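Local coordinates for phenolic acid decarboxylase (Sedimentibacter hydroxybenzoicus, PDB 7AE5), which catalyses the reversible, non-oxidative decarboxylation of 4-hydroxybenzoate and 3,4-dihydroxybenzoate, using prenylated FMN and manganese, in the anaerobic breakdown of phenolic compounds, at residues E339-V343 and I354-R360; K46-A50 and W71-A75. One frame throughout, in Å; residues are numbered along the deposited sequence.

How the interactions relate
Interaction 2 comes first along the chain and closes before interaction 1 opens. It lies in the UbiD N-terminal family region, where the loop leading into strand 50-53 meets the start of helix 71-77. Interaction 1 lies in the C-terminal family region and joins the two strands of a hairpin at one side of a five-stranded mixed sheet. The two centres are about 27 Å apart. Their nearest atoms are about 9 Å apart and do not touch. They share no sheet. Helix 323-336 links the surroundings: it packs on Val340, Val343 and Ile355 in interaction 1, and on Trp71 and His74 in interaction 2. Both lie away from the predicted cofactor, metal and proton-donor residues.

Interaction 1: residues E339-V343 and I354-R360; sequences EVVAV and IISTKVR
A classic beta bulge shifts the register of this antiparallel hairpin: Val341 and Ala342 both face Ser356. The shift is one residue, with Val341 at phi/psi -95/-43. Val341 N and Ala342 N both donate to Ser356 O, at 2.8 and 3.3 Å. Ser356 N returns a bond to Ala342 O at 2.9 Å. Strands 340-343 and 354-357 run at 160°, with axes 4.4 Å apart. Val340-Thr357 (CA-CA 4.0 Å) and Val343-Ile355 (CA-CA 4.6 Å) are non-hydrogen-bonded pairs. Their side chains share one face, where Ile355 CG2 lies 4.0 Å from Val340 CG1 and 4.2 Å from Val343 CG2. Val340 and Val343 have chi1 t, Ile355 chi1 m. Ala342-Ser356, the hydrogen-bonded pair (CA-CA 5.3 Å), points to the other face. Beyond the strands, Lys358 N donates to Glu339 O at 2.8 Å. Glu339 (chi1 m) forms a salt bridge from OE1 to Arg360 NE at 2.5 Å. Helices 323-336 and 364-372 cover the Val340-Ile355 face, and strand 384-388 runs beside strand 352-357, parallel to it.

Interaction 2: residues K46-A50 and W71-A75; sequences KNQPA and WQNHA
In this UbiD N-terminal region, the loop between helix 33-43 and strand 50-53 passes the first turn of helix 71-77. The contact is mostly polar and buries 210 Å². Lys46 leads in with an extended backbone (phi/psi -128/156). Asn47 then turns the chain with positive phi (57/28). Its CA lies 5.9 Å from Gln72 CA, the closer pair of the register. Gln72 points its CA-CB bond toward the loop, with chi1 m and chi2 p. This places Gln72 OE1 3.3 Å from Asn47 N, a weak hydrogen bond with an angle of 123°. Asn47 also packs on Asn47 of a second subunit, so the contact lies beside a subunit interface. Gln48 (-61/125, chi1 m) reaches the helix start through water. The water donates to Gln48 OE1 at 2.6 Å and accepts from Trp71 N at 3.0 Å. The CA-CB bond of Pro49 (-91/164) points away from the helix, and Pro49 CA is 7.3 Å from Asn73 CA. Ala50 opens strand 50-53.

The helix segment has helical phi/psi throughout, and Ala75 N donates to Trp71 O at 2.9 Å. Asn73 (chi1 m, chi2 13°) also points toward the loop. Outside the two segments, Asn73 ND2 bonds Val67 O and Asn73 OD1 bonds Gln20 NE2, while Ser70 OG bonds both Gln48 O and Asn73 N. Against the loop itself, Asn73 OD1 lies 3.6 Å from Gln48 O, and Asn73 ND2 lies 3.7 Å from Ala50 N.

Interaction 1: residues E339-V343 and I354-R360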
loop_
_atom_site.group_PDB
_atom_site.type_symbol
_atom_site.label_atom_id
_atom_site.label_comp_id
_atom_site.label_asym_id
_atom_site.label_seq_id
_atom_site.Cartn_x
_atom_site.Cartn_y
_atom_site.Cartn_z
ATOM N N GLU C 339 -7.944 23.861 -19.617
ATOM C CA GLU C 339 -8.344 22.576 -20.176
ATOM C C GLU C 339 -9.541 21.971 -19.459
ATOM O O GLU C 339 -10.146 21.030 -19.983
ATOM C CB GLU C 339 -7.167 21.610 -20.121
ATOM C CG GLU C 339 -6.036 22.020 -21.032
ATOM C CD GLU C 339 -4.923 22.711 -20.273
ATOM O OE1 GLU C 339 -3.831 22.891 -20.846
ATOM O OE2 GLU C 339 -5.138 23.062 -19.092
ATOM N N VAL C 340 -9.897 22.485 -18.284
ATOM C CA VAL C 340 -11.036 21.952 -17.553
ATOM C C VAL C 340 -12.323 22.331 -18.272
ATOM O O VAL C 340 -12.550 23.503 -18.604
ATOM C CB VAL C 340 -11.030 22.458 -16.105
ATOM C CG1 VAL C 340 -12.350 22.132 -15.429
ATOM C CG2 VAL C 340 -9.868 21.842 -15.344
ATOM N N VAL C 341 -13.174 21.339 -18.512
ATOM C CA VAL C 341 -14.413 21.552 -19.250
ATOM C C VAL C 341 -15.590 21.800 -18.311
ATOM O O VAL C 341 -16.405 22.693 -18.556
ATOM C CB VAL C 341 -14.668 20.346 -20.180
ATOM C CG1 VAL C 341 -16.025 20.448 -20.844
ATOM C CG2 VAL C 341 -13.573 20.255 -21.231
ATOM N N ALA C 342 -15.694 21.033 -17.226
ATOM C CA ALA C 342 -16.801 21.180 -16.292
ATOM C C ALA C 342 -16.436 20.536 -14.963
ATOM O O ALA C 342 -15.609 19.622 -14.907
ATOM C CB ALA C 342 -18.089 20.556 -16.844
ATOM N N VAL C 343 -17.068 21.024 -13.898
ATOM C CA VAL C 343 -16.905 20.482 -12.553
ATOM C C VAL C 343 -18.285 20.120 -12.022
ATOM O O VAL C 343 -19.183 20.971 -11.978
ATOM C CB VAL C 343 -16.200 21.473 -11.613
ATOM C CG1 VAL C 343 -16.179 20.927 -10.190
ATOM C CG2 VAL C 343 -14.788 21.750 -12.100
ATOM N N ILE C 354 -16.632 15.327 -9.617
ATOM C CA ILE C 354 -16.266 14.774 -10.915
ATOM C C ILE C 354 -15.872 15.930 -11.820
ATOM O O ILE C 354 -16.678 16.836 -12.065
ATOM C CB ILE C 354 -17.408 13.954 -11.537
ATOM C CG1 ILE C 354 -18.032 13.033 -10.490
ATOM C CG2 ILE C 354 -16.900 13.152 -12.727
ATOM C CD1 ILE C 354 -19.221 12.269 -10.993
ATOM N N ILE C 355 -14.635 15.904 -12.311
ATOM C CA ILE C 355 -14.103 16.941 -13.187
ATOM C C ILE C 355 -13.893 16.347 -14.571
ATOM O O ILE C 355 -13.235 15.310 -14.714
ATOM C CB ILE C 355 -12.782 17.520 -12.652
ATOM C CG1 ILE C 355 -12.941 18.004 -11.213
ATOM C CG2 ILE C 355 -12.291 18.650 -13.549
ATOM C CD1 ILE C 355 -11.633 18.044 -10.448
ATOM N N SER C 356 -14.443 17.003 -15.585
ATOM C CA SER C 356 -14.112 16.702 -16.970
ATOM C C SER C 356 -13.074 17.701 -17.456
ATOM O O SER C 356 -13.189 18.904 -17.207
ATOM C CB SER C 356 -15.349 16.743 -17.870
ATOM O OG SER C 356 -15.828 18.065 -18.038
ATOM N N THR C 357 -12.057 17.198 -18.144
ATOM C CA THR C 357 -10.976 18.063 -18.582
ATOM C C THR C 357 -10.325 17.470 -19.820
ATOM O O THR C 357 -10.411 16.267 -20.078
ATOM C CB THR C 357 -9.934 18.254 -17.475
ATOM O OG1 THR C 357 -8.964 19.227 -17.886
ATOM C CG2 THR C 357 -9.237 16.938 -17.180
ATOM N N LYS C 358 -9.684 18.343 -20.589
ATOM C CA LYS C 358 -8.743 17.902 -21.605
ATOM C C LYS C 358 -7.398 17.646 -20.938
ATOM O O LYS C 358 -6.943 18.447 -20.116
ATOM C CB LYS C 358 -8.610 18.950 -22.709
ATOM C CG LYS C 358 -8.000 18.416 -23.996
ATOM C CD LYS C 358 -6.659 19.067 -24.296
ATOM C CE LYS C 358 -6.072 18.531 -25.592
ATOM N NZ LYS C 358 -6.937 18.843 -26.763
ATOM N N VAL C 359 -6.775 16.522 -21.269
ATOM C CA VAL C 359 -5.508 16.134 -20.660
ATOM C C VAL C 359 -4.385 16.755 -21.486
ATOM O O VAL C 359 -4.134 16.340 -22.620
ATOM C CB VAL C 359 -5.368 14.609 -20.570
ATOM C CG1 VAL C 359 -4.112 14.230 -19.801
ATOM C CG2 VAL C 359 -6.596 14.005 -19.905
ATOM N N ARG C 360 -3.717 17.764 -20.920
ATOM C CA ARG C 360 -2.626 18.432 -21.621
ATOM C C ARG C 360 -1.503 17.456 -21.947
ATOM O O ARG C 360 -1.122 17.286 -23.110
ATOM C CB ARG C 360 -2.098 19.595 -20.779
ATOM C CG ARG C 360 -1.745 20.831 -21.579
ATOM C CD ARG C 360 -0.841 21.762 -20.791
ATOM N NE ARG C 360 -1.579 22.476 -19.756
ATOM C CZ ARG C 360 -1.017 23.176 -18.781
ATOM N NH1 ARG C 360 0.296 23.323 -18.703
ATOM N NH2 ARG C 360 -1.792 23.748 -17.863
#

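Interaction 2: residues K46-A50 and W71-A75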
loop_
_atom_site.group_PDB
_atom_site.type_symbol
_atom_site.label_atom_id
_atom_site.label_comp_id
_atom_site.label_asym_id
_atom_site.label_seq_id
_atom_site.Cartn_x
_atom_site.Cartn_y
_atom_site.Cartn_z
ATOM N N LYS C 46 -37.121 11.125 -11.225
ATOM C CA LYS C 46 -36.984 12.105 -12.290
ATOM C C LYS C 46 -38.303 12.845 -12.469
ATOM O O LYS C 46 -39.372 12.344 -12.111
ATOM C CB LYS C 46 -36.565 11.442 -13.608
ATOM C CG LYS C 46 -35.267 10.659 -13.515
ATOM C CD LYS C 46 -35.514 9.163 -13.646
ATOM C CE LYS C 46 -34.491 8.357 -12.856
ATOM N NZ LYS C 46 -35.089 7.153 -12.207
ATOM N N ASN C 47 -38.209 14.054 -13.025
ATOM C CA ASN C 47 -39.369 14.915 -13.268
ATOM C C ASN C 47 -40.152 15.187 -11.987
ATOM O O ASN C 47 -41.360 15.431 -12.032
ATOM C CB ASN C 47 -40.296 14.319 -14.330
ATOM C CG ASN C 47 -39.592 14.073 -15.644
ATOM O OD1 ASN C 47 -39.538 14.950 -16.506
ATOM N ND2 ASN C 47 -39.042 12.874 -15.805
ATOM N N GLN C 48 -39.473 15.147 -10.845
ATOM C CA GLN C 48 -40.153 15.284 -9.566
ATOM C C GLN C 48 -40.847 16.638 -9.482
ATOM O O GLN C 48 -40.199 17.676 -9.674
ATOM C CB GLN C 48 -39.165 15.127 -8.412
ATOM C CG GLN C 48 -38.369 13.837 -8.452
ATOM C CD GLN C 48 -36.939 14.059 -8.881
ATOM O OE1 GLN C 48 -36.680 14.542 -9.983
ATOM N NE2 GLN C 48 -35.997 13.705 -8.014
ATOM N N PRO C 49 -42.146 16.675 -9.210
ATOM C CA PRO C 49 -42.865 17.946 -9.155
ATOM C C PRO C 49 -42.873 18.537 -7.753
ATOM O O PRO C 49 -42.573 17.872 -6.758
ATOM C CB PRO C 49 -44.284 17.544 -9.576
ATOM C CG PRO C 49 -44.432 16.168 -8.993
ATOM C CD PRO C 49 -43.052 15.529 -9.019
ATOM N N ALA C 50 -43.214 19.818 -7.697
ATOM C CA ALA C 50 -43.584 20.431 -6.434
ATOM C C ALA C 50 -44.994 19.993 -6.062
ATOM O O ALA C 50 -45.808 19.651 -6.924
ATOM C CB ALA C 50 -43.502 21.954 -6.522
ATOM N N TRP C 71 -34.422 18.519 -11.590
ATOM C CA TRP C 71 -33.724 19.266 -12.625
ATOM C C TRP C 71 -34.684 19.935 -13.597
ATOM O O TRP C 71 -34.294 20.896 -14.268
ATOM C CB TRP C 71 -32.754 18.351 -13.371
ATOM C CG TRP C 71 -31.586 17.971 -12.524
ATOM C CD1 TRP C 71 -31.232 16.717 -12.120
ATOM C CD2 TRP C 71 -30.637 18.868 -11.934
ATOM N NE1 TRP C 71 -30.103 16.776 -11.338
ATOM C CE2 TRP C 71 -29.721 18.085 -11.205
ATOM C CE3 TRP C 71 -30.467 20.256 -11.961
ATOM C CZ2 TRP C 71 -28.651 18.644 -10.508
ATOM C CZ3 TRP C 71 -29.405 20.809 -11.269
ATOM C CH2 TRP C 71 -28.510 20.004 -10.554
ATOM N N GLN C 72 -35.924 19.454 -13.685
ATOM C CA GLN C 72 -36.936 20.169 -14.454
ATOM C C GLN C 72 -37.298 21.483 -13.774
ATOM O O GLN C 72 -37.314 22.541 -14.414
ATOM C CB GLN C 72 -38.179 19.294 -14.638
ATOM C CG GLN C 72 -38.047 18.217 -15.708
ATOM C CD GLN C 72 -37.061 17.127 -15.329
ATOM O OE1 GLN C 72 -36.841 16.855 -14.149
ATOM N NE2 GLN C 72 -36.464 16.494 -16.333
ATOM N N ASN C 73 -37.584 21.433 -12.469
ATOM C CA ASN C 73 -37.877 22.653 -11.723
ATOM C C ASN C 73 -36.670 23.584 -11.699
ATOM O O ASN C 73 -36.818 24.809 -11.781
ATOM C CB ASN C 73 -38.303 22.304 -10.297
ATOM C CG ASN C 73 -39.531 21.420 -10.255
ATOM O OD1 ASN C 73 -39.947 20.867 -11.272
ATOM N ND2 ASN C 73 -40.112 21.272 -9.070
ATOM N N HIS C 74 -35.469 23.015 -11.576
ATOM C CA HIS C 74 -34.249 23.816 -11.602
ATOM C C HIS C 74 -34.076 24.507 -12.948
ATOM O O HIS C 74 -33.698 25.684 -13.006
ATOM C CB HIS C 74 -33.045 22.927 -11.293
ATOM C CG HIS C 74 -31.806 23.680 -10.920
ATOM N ND1 HIS C 74 -31.001 24.301 -11.852
ATOM C CD2 HIS C 74 -31.223 23.896 -9.717
ATOM C CE1 HIS C 74 -29.980 24.873 -11.238
ATOM N NE2 HIS C 74 -30.092 24.643 -9.941
ATOM N N ALA C 75 -34.346 23.791 -14.042
ATOM C CA ALA C 75 -34.256 24.392 -15.368
ATOM C C ALA C 75 -35.236 25.548 -15.510
ATOM O O ALA C 75 -34.872 26.635 -15.971
ATOM C CB ALA C 75 -34.512 23.333 -16.442
HETATM O O HOH W 1 -34.564 15.552 -11.077
#